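Local coordinates for hemolysin activator protein CdiB (Acinetobacter baumannii ACICU, PDB 6WIL), which probably secretes its partner CdiA toxin across the outer membrane in contact-dependent growth inhibition, as a two-partner secretion transporter of the Omp85 superfamily, at residues S418-Y423 and N439-Y444. Numbering follows the deposited sequence.
Sequences SADLRY and NWRGQY. With C8E ((hydroxyethyloxy)tri(ethyloxy)octane), chain D.
Asp420 and Arg441 form a salt bridge on the lumen side of the transmembrane β-barrel, where strands 414-429 and 432-444 make an antiparallel hairpin. The two side chains run side by side in the same direction, and OD1 of Asp420 lies at the guanidinium edge, bonded to NE and more weakly to NH1, with the carboxylate and guanidinium planes 69° apart. The modelled place of OD1 is doubtful, so the closeness of this contact is too. Two hydrogen-bonded pairs join the backbones. Ala419 N reaches Gly442 O at 2.9 Å, and Gly442 N returns to Ala419 O at 3.0 Å from above the carbonyl plane. Leu421 and Trp440 exchange two N-to-O bonds of 2.7 Å. Beside the salt bridge, Asn439 OD1 rests 3.5 Å from Arg422 CG, while the Arg422 guanidinium goes on to Asp27 of the plug helix 8-27 and to Asp377. On the lipid-facing side, Trp440 has CG anti to its backbone N (chi1 177°), and the rim of its six-membered ring turns to strand 418-423: CZ3 meets Ala419 CB edge-on at 3.4 Å, and CE3 packs on Leu421 CB at 3.7 Å. The indole NE1 hydrogen-bonds Gln478 OE1 on the next strand. Gly442 has no side chain to crowd the ring, and its N lies over one face toward the rim. Detergent C8E places C7 at the ring edge, 3.8 Å from Trp440 CH2, and C4 3.7 Å from Ala419 CB.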
# COMPACT_ATOMS: atom_id res chain seq x y z
N SER A 418 -3.48 -6.58 -14.11
CA SER A 418 -2.55 -6.96 -13.05
C SER A 418 -3.27 -6.93 -11.72
O SER A 418 -4.17 -6.10 -11.49
CB SER A 418 -1.33 -6.03 -13.02
OG SER A 418 -0.51 -6.24 -14.15
N ALA A 419 -2.88 -7.83 -10.83
CA ALA A 419 -3.52 -7.93 -9.53
C ALA A 419 -2.48 -8.34 -8.49
O ALA A 419 -1.46 -8.96 -8.81
CB ALA A 419 -4.68 -8.93 -9.55
N ASP A 420 -2.76 -7.97 -7.24
CA ASP A 420 -1.85 -8.20 -6.14
C ASP A 420 -2.65 -8.48 -4.88
O ASP A 420 -3.73 -7.92 -4.68
CB ASP A 420 -0.93 -7.00 -5.90
CG ASP A 420 0.22 -6.97 -6.87
OD1 ASP A 420 1.07 -7.87 -6.77
OD2 ASP A 420 0.25 -6.06 -7.73
N LEU A 421 -2.12 -9.36 -4.04
CA LEU A 421 -2.76 -9.66 -2.77
C LEU A 421 -1.69 -10.05 -1.77
O LEU A 421 -0.81 -10.85 -2.08
CB LEU A 421 -3.79 -10.78 -2.93
CG LEU A 421 -4.81 -10.91 -1.80
CD1 LEU A 421 -6.15 -11.34 -2.36
CD2 LEU A 421 -4.33 -11.89 -0.74
N ARG A 422 -1.77 -9.48 -0.57
CA ARG A 422 -0.86 -9.83 0.51
C ARG A 422 -1.66 -9.99 1.80
O ARG A 422 -2.62 -9.26 2.04
CB ARG A 422 0.23 -8.77 0.69
CG ARG A 422 1.17 -8.64 -0.50
CD ARG A 422 2.36 -7.76 -0.17
NE ARG A 422 1.94 -6.44 0.28
CZ ARG A 422 2.76 -5.52 0.77
NH1 ARG A 422 4.06 -5.78 0.88
NH2 ARG A 422 2.29 -4.34 1.16
N TYR A 423 -1.24 -10.96 2.62
CA TYR A 423 -1.90 -11.22 3.89
C TYR A 423 -0.85 -11.55 4.94
O TYR A 423 0.06 -12.34 4.68
CB TYR A 423 -2.91 -12.37 3.77
CG TYR A 423 -3.63 -12.70 5.05
CD1 TYR A 423 -4.65 -11.88 5.52
CD2 TYR A 423 -3.31 -13.83 5.78
CE1 TYR A 423 -5.32 -12.18 6.69
CE2 TYR A 423 -3.97 -14.14 6.96
CZ TYR A 423 -4.98 -13.31 7.41
OH TYR A 423 -5.65 -13.60 8.57
N ASN A 439 1.99 -13.84 -0.23
CA ASN A 439 2.10 -12.87 -1.31
C ASN A 439 1.56 -13.50 -2.59
O ASN A 439 1.98 -14.60 -2.97
CB ASN A 439 3.55 -12.44 -1.53
CG ASN A 439 4.15 -11.78 -0.30
OD1 ASN A 439 3.47 -11.06 0.42
ND2 ASN A 439 5.43 -12.04 -0.06
N TRP A 440 0.65 -12.80 -3.25
CA TRP A 440 0.05 -13.28 -4.49
C TRP A 440 0.06 -12.17 -5.53
O TRP A 440 -0.36 -11.04 -5.25
CB TRP A 440 -1.38 -13.77 -4.27
CG TRP A 440 -2.05 -14.20 -5.53
CD1 TRP A 440 -2.04 -15.45 -6.08
CD2 TRP A 440 -2.84 -13.39 -6.42
NE1 TRP A 440 -2.77 -15.47 -7.25
CE2 TRP A 440 -3.27 -14.22 -7.47
CE3 TRP A 440 -3.22 -12.05 -6.41
CZ2 TRP A 440 -4.06 -13.74 -8.52
CZ3 TRP A 440 -4.01 -11.58 -7.45
CH2 TRP A 440 -4.42 -12.42 -8.49
N ARG A 441 0.52 -12.50 -6.74
CA ARG A 441 0.51 -11.58 -7.86
C ARG A 441 0.02 -12.33 -9.10
O ARG A 441 0.38 -13.48 -9.31
CB ARG A 441 1.91 -11.00 -8.11
CG ARG A 441 2.03 -10.19 -9.38
CD ARG A 441 3.13 -9.15 -9.26
NE ARG A 441 2.89 -8.22 -8.16
CZ ARG A 441 3.65 -7.17 -7.89
NH1 ARG A 441 3.35 -6.37 -6.87
NH2 ARG A 441 4.70 -6.91 -8.65
N GLY A 442 -0.81 -11.67 -9.89
CA GLY A 442 -1.41 -12.30 -11.05
C GLY A 442 -1.49 -11.35 -12.22
O GLY A 442 -1.64 -10.13 -12.05
N GLN A 443 -1.41 -11.92 -13.42
CA GLN A 443 -1.47 -11.16 -14.66
C GLN A 443 -2.32 -11.91 -15.67
O GLN A 443 -2.18 -13.12 -15.83
CB GLN A 443 -0.06 -10.92 -15.21
CG GLN A 443 -0.01 -10.46 -16.65
CD GLN A 443 1.39 -10.18 -17.11
OE1 GLN A 443 2.18 -9.55 -16.41
NE2 GLN A 443 1.73 -10.66 -18.31
N TYR A 444 -3.20 -11.18 -16.35
CA TYR A 444 -4.05 -11.73 -17.40
C TYR A 444 -3.99 -10.82 -18.62
O TYR A 444 -4.29 -9.63 -18.52
CB TYR A 444 -5.50 -11.89 -16.92
CG TYR A 444 -6.48 -12.10 -18.04
CD1 TYR A 444 -6.60 -13.35 -18.66
CD2 TYR A 444 -7.29 -11.07 -18.50
CE1 TYR A 444 -7.49 -13.55 -19.70
CE2 TYR A 444 -8.19 -11.26 -19.53
CZ TYR A 444 -8.29 -12.50 -20.12
OH TYR A 444 -9.18 -12.68 -21.15
C1 C8E D . -10.27 -8.79 -13.46
C2 C8E D . -8.85 -9.32 -13.67
C3 C8E D . -7.98 -8.97 -12.47
C4 C8E D . -6.59 -9.55 -12.67
C5 C8E D . -6.65 -11.08 -12.56
C6 C8E D . -5.30 -11.66 -12.96
C7 C8E D . -5.05 -12.95 -12.20
C8 C8E D . -5.51 -14.14 -13.04
O9 C8E D . -4.41 -14.97 -13.27
C10 C8E D . -4.68 -16.10 -14.06
C11 C8E D . -3.37 -16.76 -14.46
O12 C8E D . -3.46 -18.14 -14.25
C13 C8E D . -2.40 -18.88 -14.82
C14 C8E D . -2.62 -20.37 -14.56
O15 C8E D . -3.41 -20.55 -13.42
C16 C8E D . -3.55 -21.89 -13.03
C17 C8E D . -3.95 -21.98 -11.56
O18 C8E D . -5.24 -21.46 -11.38
C19 C8E D . -5.82 -21.79 -10.15
C20 C8E D . -6.16 -20.51 -9.38
O21 C8E D . -7.01 -19.70 -10.15